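Local coordinates for protein endonuclease V (Homo sapiens, PDB 6OZE) that probably cleaves RNA at sites marked by inosine, as a metal-dependent endoribonuclease with an RNase H-like fold, at residues V60-F64 with P65-V69; F87-F90 with R91-F95. The protein carries 4 engineered substitutions. All blocks are in the same frame, centred on the assembly; numbering follows the deposited sequence. Where two conformers were deposited one is given.

Contact 1: V60-F64 with P65-V69; sequences VVLSF and PELEV. With NA (sodium ion), chain G.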
ATOM      1  N   VAL A  60      -0.899   1.932  11.675  1.00 17.58           N
ATOM      2  CA  VAL A  60      -0.488   0.976  12.694  1.00 20.33           C
ATOM      3  C   VAL A  60       0.988   0.667  12.493  1.00 20.55           C
ATOM      4  O   VAL A  60       1.520   0.780  11.385  1.00 21.33           O
ATOM      5  CB  VAL A  60      -1.316  -0.326  12.686  1.00 20.66           C
ATOM      6  CG1 VAL A  60      -2.797  -0.020  12.935  1.00 24.03           C
ATOM      7  CG2 VAL A  60      -1.106  -1.113  11.370  1.00 21.28           C
ATOM      8  N   VAL A  61       1.665   0.343  13.585  1.00 19.63           N
ATOM      9  CA  VAL A  61       3.028  -0.174  13.513  1.00 21.18           C
ATOM     10  C   VAL A  61       3.055  -1.509  14.235  1.00 20.53           C
ATOM     11  O   VAL A  61       2.521  -1.632  15.344  1.00 21.75           O
ATOM     12  CB  VAL A  61       4.051   0.795  14.131  1.00 23.90           C
ATOM     13  CG1 VAL A  61       5.473   0.234  13.975  1.00 26.41           C
ATOM     14  CG2 VAL A  61       3.918   2.186  13.486  1.00 22.48           C
ATOM     15  N   LEU A  62       3.660  -2.515  13.602  1.00 19.90           N
ATOM     16  CA  LEU A  62       3.786  -3.843  14.177  1.00 21.52           C
ATOM     17  C   LEU A  62       5.259  -4.198  14.351  1.00 22.61           C
ATOM     18  O   LEU A  62       6.118  -3.787  13.565  1.00 21.29           O
ATOM     19  CB  LEU A  62       3.141  -4.909  13.267  1.00 22.16           C
ATOM     20  CG  LEU A  62       1.620  -5.057  13.277  1.00 24.71           C
ATOM     21  CD1 LEU A  62       0.888  -3.799  12.832  1.00 29.09           C
ATOM     22  CD2 LEU A  62       1.223  -6.247  12.401  1.00 24.33           C
ATOM     23  N   SER A  63       5.546  -4.958  15.392  1.00 24.85           N
ATOM     24  CA  SER A  63       6.878  -5.518  15.528  1.00 22.48           C
ATOM     25  C   SER A  63       7.114  -6.544  14.428  1.00 23.99           C
ATOM     26  O   SER A  63       6.177  -7.118  13.873  1.00 24.63           O
ATOM     27  CB  SER A  63       7.014  -6.171  16.892  1.00 27.91           C
ATOM     28  OG  SER A  63       6.041  -7.186  17.075  1.00 31.42           O
ATOM     29  N   PHE A  64       8.381  -6.752  14.097  1.00 23.49           N
ATOM     30  CA  PHE A  64       8.735  -7.747  13.102  1.00 23.42           C
ATOM     31  C   PHE A  64       9.892  -8.570  13.642  1.00 24.52           C
ATOM     32  O   PHE A  64      10.868  -8.003  14.138  1.00 27.51           O
ATOM     33  CB  PHE A  64       9.175  -7.073  11.791  1.00 25.51           C
ATOM     34  CG  PHE A  64       9.442  -8.059  10.689  1.00 24.17           C
ATOM     35  CD1 PHE A  64      10.703  -8.611  10.525  1.00 25.31           C
ATOM     36  CD2 PHE A  64       8.421  -8.455   9.849  1.00 22.95           C
ATOM     37  CE1 PHE A  64      10.940  -9.545   9.524  1.00 23.55           C
ATOM     38  CE2 PHE A  64       8.657  -9.396   8.838  1.00 26.16           C
ATOM     39  CZ  PHE A  64       9.924  -9.927   8.684  1.00 25.81           C
ATOM     40  N   PRO A  65       9.842  -9.908  13.515  1.00 24.11           N
ATOM     41  CA  PRO A  65       8.843 -10.700  12.786  1.00 22.53           C
ATOM     42  C   PRO A  65       7.612 -11.127  13.589  1.00 26.59           C
ATOM     43  O   PRO A  65       6.779 -11.885  13.070  1.00 26.59           O
ATOM     44  CB  PRO A  65       9.647 -11.944  12.394  1.00 23.78           C
ATOM     45  CG  PRO A  65      10.583 -12.113  13.525  1.00 28.94           C
ATOM     46  CD  PRO A  65      11.000 -10.726  13.913  1.00 29.04           C
ATOM     47  N   GLU A  66       7.490 -10.666  14.834  1.00 24.26           N
ATOM     48  CA  GLU A  66       6.402 -11.137  15.687  1.00 28.12           C
ATOM     49  C   GLU A  66       5.028 -10.667  15.213  1.00 26.39           C
ATOM     50  O   GLU A  66       4.020 -11.314  15.527  1.00 28.95           O
ATOM     51  CB  GLU A  66       6.626 -10.684  17.129  1.00 35.88           C
ATOM     52  CG  GLU A  66       7.872 -11.271  17.776  1.00 40.44           C
ATOM     53  CD  GLU A  66       9.118 -10.423  17.561  1.00 47.81           C
ATOM     54  OE1 GLU A  66       9.053  -9.418  16.815  1.00 40.43           O
ATOM     55  OE2 GLU A  66      10.168 -10.769  18.149  1.00 57.70           O
ATOM     56  N   LEU A  67       4.962  -9.534  14.509  1.00 23.43           N
ATOM     57  CA  LEU A  67       3.707  -8.987  13.983  1.00 23.90           C
ATOM     58  C   LEU A  67       2.709  -8.643  15.090  1.00 30.37           C
ATOM     59  O   LEU A  67       1.507  -8.904  14.974  1.00 30.08           O
ATOM     60  CB  LEU A  67       3.088  -9.887  12.905  1.00 26.57           C
ATOM     61  CG  LEU A  67       3.999 -10.166  11.706  1.00 26.63           C
ATOM     62  CD1 LEU A  67       3.318 -11.173  10.774  1.00 27.80           C
ATOM     63  CD2 LEU A  67       4.333  -8.868  10.971  1.00 27.14           C
ATOM     64  N   GLU A  68       3.204  -8.049  16.180  1.00 26.61           N
ATOM     65  CA  GLU A  68       2.347  -7.551  17.254  1.00 28.90           C
ATOM     66  C   GLU A  68       2.185  -6.050  17.110  1.00 25.27           C
ATOM     67  O   GLU A  68       3.140  -5.342  16.781  1.00 25.91           O
ATOM     68  CB  GLU A  68       2.950  -7.846  18.627  1.00 32.57           C
ATOM     69  CG  GLU A  68       2.981  -9.334  18.956  1.00 50.78           C
ATOM     70  CD  GLU A  68       1.590  -9.945  18.989  1.00 78.36           C
ATOM     71  OE1 GLU A  68       0.736  -9.448  19.757  1.00 90.50           O
ATOM     72  OE2 GLU A  68       1.345 -10.911  18.237  1.00 88.71           O
ATOM     73  N   VAL A  69       0.966  -5.559  17.326  1.00 27.49           N
ATOM     74  CA  VAL A  69       0.736  -4.121  17.213  1.00 26.17           C
ATOM     75  C   VAL A  69       1.435  -3.404  18.362  1.00 27.62           C
ATOM     76  O   VAL A  69       1.205  -3.711  19.538  1.00 31.35           O
ATOM     77  CB  VAL A  69      -0.768  -3.800  17.178  1.00 27.63           C
ATOM     78  CG1 VAL A  69      -0.990  -2.286  17.170  1.00 29.13           C
ATOM     79  CG2 VAL A  69      -1.419  -4.412  15.940  1.00 28.39           C
TER
HETATM   80 NA    NA G 306      13.525  -8.070  13.585  1.00 40.96          NA
HETATM   81  O   HOH W   1      11.355  -7.896  16.553  1.00 41.77           O
HETATM   82  O   HOH W   2      13.693  -9.476  15.732  1.00 57.30           O
HETATM   83  O   HOH W   3      14.013  -9.357  11.479  1.00 35.08           O
HETATM   84  O   HOH W   4      16.268  -8.231  13.087  1.00 45.41           O

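Contact 2: F87-F90 with R91-F95; sequences FLAF and REVPF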
ATOM      1  N   PHE A  87      -6.039   9.488  -9.605  1.00 31.93           N
ATOM      2  CA  PHE A  87      -5.649  10.603  -8.749  1.00 27.13           C
ATOM      3  C   PHE A  87      -6.112  10.406  -7.309  1.00 30.83           C
ATOM      4  O   PHE A  87      -6.169  11.375  -6.539  1.00 27.12           O
ATOM      5  CB  PHE A  87      -6.198  11.916  -9.319  1.00 26.92           C
ATOM      6  CG  PHE A  87      -5.690  12.233 -10.687  1.00 28.63           C
ATOM      7  CD1 PHE A  87      -4.494  12.910 -10.854  1.00 33.31           C
ATOM      8  CD2 PHE A  87      -6.409  11.863 -11.820  1.00 33.13           C
ATOM      9  CE1 PHE A  87      -4.021  13.218 -12.108  1.00 32.87           C
ATOM     10  CE2 PHE A  87      -5.939  12.164 -13.087  1.00 39.77           C
ATOM     11  CZ  PHE A  87      -4.744  12.843 -13.234  1.00 42.79           C
ATOM     12  N   LEU A  88      -6.456   9.167  -6.933  0.50 33.42           N
ATOM     13  CA  LEU A  88      -6.934   8.895  -5.580  0.50 33.02           C
ATOM     14  C   LEU A  88      -5.953   9.379  -4.525  0.50 31.95           C
ATOM     15  O   LEU A  88      -6.368   9.831  -3.451  0.50 29.63           O
ATOM     16  CB  LEU A  88      -7.184   7.395  -5.396  0.50 34.36           C
ATOM     17  CG  LEU A  88      -7.537   6.928  -3.978  0.50 36.54           C
ATOM     18  CD1 LEU A  88      -8.809   7.597  -3.473  0.50 38.71           C
ATOM     19  CD2 LEU A  88      -7.673   5.416  -3.920  0.50 38.42           C
ATOM     20  N   ALA A  89      -4.651   9.297  -4.809  1.00 29.09           N
ATOM     21  CA  ALA A  89      -3.663   9.667  -3.802  1.00 32.77           C
ATOM     22  C   ALA A  89      -3.841  11.107  -3.335  1.00 26.93           C
ATOM     23  O   ALA A  89      -3.538  11.423  -2.179  1.00 30.83           O
ATOM     24  CB  ALA A  89      -2.243   9.433  -4.320  1.00 32.89           C
ATOM     25  N   PHE A  90      -4.347  11.994  -4.202  1.00 27.63           N
ATOM     26  CA  PHE A  90      -4.559  13.373  -3.789  1.00 27.95           C
ATOM     27  C   PHE A  90      -5.643  13.494  -2.730  1.00 35.58           C
ATOM     28  O   PHE A  90      -5.664  14.484  -1.992  1.00 43.17           O
ATOM     29  CB  PHE A  90      -4.854  14.259  -4.999  1.00 28.65           C
ATOM     30  CG  PHE A  90      -3.655  14.491  -5.865  1.00 32.08           C
ATOM     31  CD1 PHE A  90      -2.778  15.531  -5.594  1.00 30.13           C
ATOM     32  CD2 PHE A  90      -3.382  13.654  -6.930  1.00 31.73           C
ATOM     33  CE1 PHE A  90      -1.662  15.733  -6.385  1.00 30.52           C
ATOM     34  CE2 PHE A  90      -2.257  13.847  -7.721  1.00 33.73           C
ATOM     35  CZ  PHE A  90      -1.399  14.888  -7.453  1.00 31.19           C
ATOM     36  N   ARG A  91      -6.536  12.515  -2.634  1.00 28.64           N
ATOM     37  CA  ARG A  91      -7.547  12.529  -1.584  1.00 37.05           C
ATOM     38  C   ARG A  91      -7.028  11.971  -0.268  1.00 35.90           C
ATOM     39  O   ARG A  91      -7.412  12.466   0.797  1.00 38.34           O
ATOM     40  CB  ARG A  91      -8.767  11.713  -2.019  1.00 39.04           C
ATOM     41  CG  ARG A  91      -9.148  11.918  -3.474  1.00 44.59           C
ATOM     42  CD  ARG A  91     -10.628  12.138  -3.624  1.00 54.22           C
ATOM     43  NE  ARG A  91     -11.426  11.036  -3.107  1.00 55.04           N
ATOM     44  CZ  ARG A  91     -12.648  11.183  -2.606  1.00 52.04           C
ATOM     45  NH1 ARG A  91     -13.202  12.382  -2.530  1.00 49.19           N
ATOM     46  NH2 ARG A  91     -13.312  10.128  -2.170  1.00 52.29           N
ATOM     47  N   GLU A  92      -6.156  10.966  -0.320  1.00 29.29           N
ATOM     48  CA  GLU A  92      -5.782  10.156   0.839  1.00 28.75           C
ATOM     49  C   GLU A  92      -4.437  10.522   1.447  1.00 30.25           C
ATOM     50  O   GLU A  92      -4.297  10.523   2.678  1.00 27.29           O
ATOM     51  CB  GLU A  92      -5.735   8.676   0.449  1.00 34.94           C
ATOM     52  CG  GLU A  92      -7.074   8.073   0.085  1.00 38.25           C
ATOM     53  CD  GLU A  92      -6.976   6.576  -0.143  1.00 36.00           C
ATOM     54  OE1 GLU A  92      -5.885   6.015   0.082  1.00 42.52           O
ATOM     55  OE2 GLU A  92      -7.988   5.963  -0.538  1.00 48.91           O
ATOM     56  N   VAL A  93      -3.431  10.805   0.614  1.00 25.57           N
ATOM     57  CA  VAL A  93      -2.080  11.045   1.139  1.00 23.87           C
ATOM     58  C   VAL A  93      -2.010  12.148   2.184  1.00 23.05           C
ATOM     59  O   VAL A  93      -1.276  11.977   3.177  1.00 25.39           O
ATOM     60  CB  VAL A  93      -1.074  11.199  -0.010  1.00 25.38           C
ATOM     61  CG1 VAL A  93       0.247  11.731   0.517  1.00 30.83           C
ATOM     62  CG2 VAL A  93      -0.841   9.868  -0.705  1.00 28.04           C
ATOM     63  N   PRO A  94      -2.711  13.293   2.056  1.00 24.84           N
ATOM     64  CA  PRO A  94      -2.590  14.324   3.099  1.00 25.50           C
ATOM     65  C   PRO A  94      -2.832  13.789   4.498  1.00 27.67           C
ATOM     66  O   PRO A  94      -2.117  14.155   5.441  1.00 26.73           O
ATOM     67  CB  PRO A  94      -3.651  15.352   2.699  1.00 25.95           C
ATOM     68  CG  PRO A  94      -3.759  15.211   1.233  1.00 27.38           C
ATOM     69  CD  PRO A  94      -3.600  13.746   0.966  1.00 25.54           C
ATOM     70  N   PHE A  95      -3.830  12.927   4.656  1.00 23.71           N
ATOM     71  CA  PHE A  95      -4.182  12.447   5.985  1.00 24.14           C
ATOM     72  C   PHE A  95      -3.222  11.381   6.476  1.00 23.71           C
ATOM     73  O   PHE A  95      -2.861  11.365   7.659  1.00 24.08           O
ATOM     74  CB  PHE A  95      -5.624  11.953   5.984  1.00 25.49           C
ATOM     75  CG  PHE A  95      -6.576  12.987   5.500  1.00 29.24           C
ATOM     76  CD1 PHE A  95      -6.916  14.052   6.314  1.00 29.28           C
ATOM     77  CD2 PHE A  95      -7.079  12.943   4.213  1.00 33.61           C
ATOM     78  CE1 PHE A  95      -7.772  15.035   5.867  1.00 33.68           C
ATOM     79  CE2 PHE A  95      -7.932  13.937   3.760  1.00 37.22           C
ATOM     80  CZ  PHE A  95      -8.282  14.976   4.589  1.00 37.89           C
TER

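Contact 1: V60-F64 with P65-V69
Phe64 lays one face of its ring against Pro65, whose CA sits 3.6 Å from the ring centroid in a CH-pi contact, 20° off the normal; Pro65 CB also lies over the Phe64 ring, offset toward its rim. A sodium-bound water (water 3) lies in plane at the ring edge, while Leu67 CD2 approaches obliquely. With CG anti to the backbone N (chi1 -175°), the ring swings back beside its own carbonyl carbon and under the proline, across a cis peptide bond. With only a methyl group at Phe64, as in an alanine, Pro65 would probably lose the ring face under its CA and CB, and the cis turn would be less firmly held. The turn closes on Ser63. Its N gives a bond of 2.8 Å to Glu68 O, in the carbonyl plane, and Ser63 O takes Leu67 N at 2.8 Å, the donor well above the Ser63 carbonyl plane. Ser63 OG (chi1 58°) accepts Glu68 N at 3.1 Å, so backbone and hydroxyl together grip the returning chain. Leu62 CD1 meets Val69 CG2 at 3.9 Å where the two residues form an antiparallel non-hydrogen-bonded pair. Phe64 O binds the sodium ion at 2.7 Å, alongside three waters, Leu37 O and Gln38 OE1. This beta-hairpin connection joins strand 54-63 to strand 69-78, one of the sheet's two outermost, flanked by strand 39-47 through Val40 and by helix 226-242, which Leu62 and Val69 touch.

Contact 2: F87-F90 with R91-F95
Arg91 and Leu88 meet at the N-terminal end of helix 89-106, part of the RNase H-like fold. From its start the Arg91 side chain runs back along the preceding turn: CB is 3.4 Å from Leu88 O and CG 3.5 Å from that same oxygen, which also accepts Arg91 N at 2.8 Å. Bends at chi2 (-134°) and chi3 (-59°) then turn the chain, and the guanidinium presents an edge to Leu88 CD1, a contact left doubtful by the leucine's second conformer. NE is buried with no partner in the model, but NH1 bonds to Ala81 O and NH2 to Ser52 O, so the tip ties the helix to two loops. On another side of the turn, Ala89 O receives Val93 N at 2.9 Å in a regular helical bond, and Val93 CG2 packs on Ala89 CB at 3.9 Å, next to Val130 and Leu137 of helix 130-138. The Phe90 ring is stacked with Trp9 and edge-to-face with His133. Pro94 has no N-H to offer, and the helix kinks there: Pro94 CD stands 3.7 Å from Phe90 O, where an amide proton would otherwise point.

How the contacts relate
Contact 1 comes first along the chain and contact 2 follows, with the rest of strand 69-78 and the loop after it in between. Their centres lie 25 Å apart and their nearest atoms about 10 Å, so they do not touch. What they share is strand 39-47 of the central mixed sheet: contact 1 reaches it near its start, through Arg39 and Val40, and contact 2 near its end, through Val45 and Phe47. One contact thus makes the hairpin connection at the sheet's border, the other the beginning of a helix packed against that sheet, so they tie the hairpin edge and the first turns of helix 89-106 to the same strand of one RNase H-like domain.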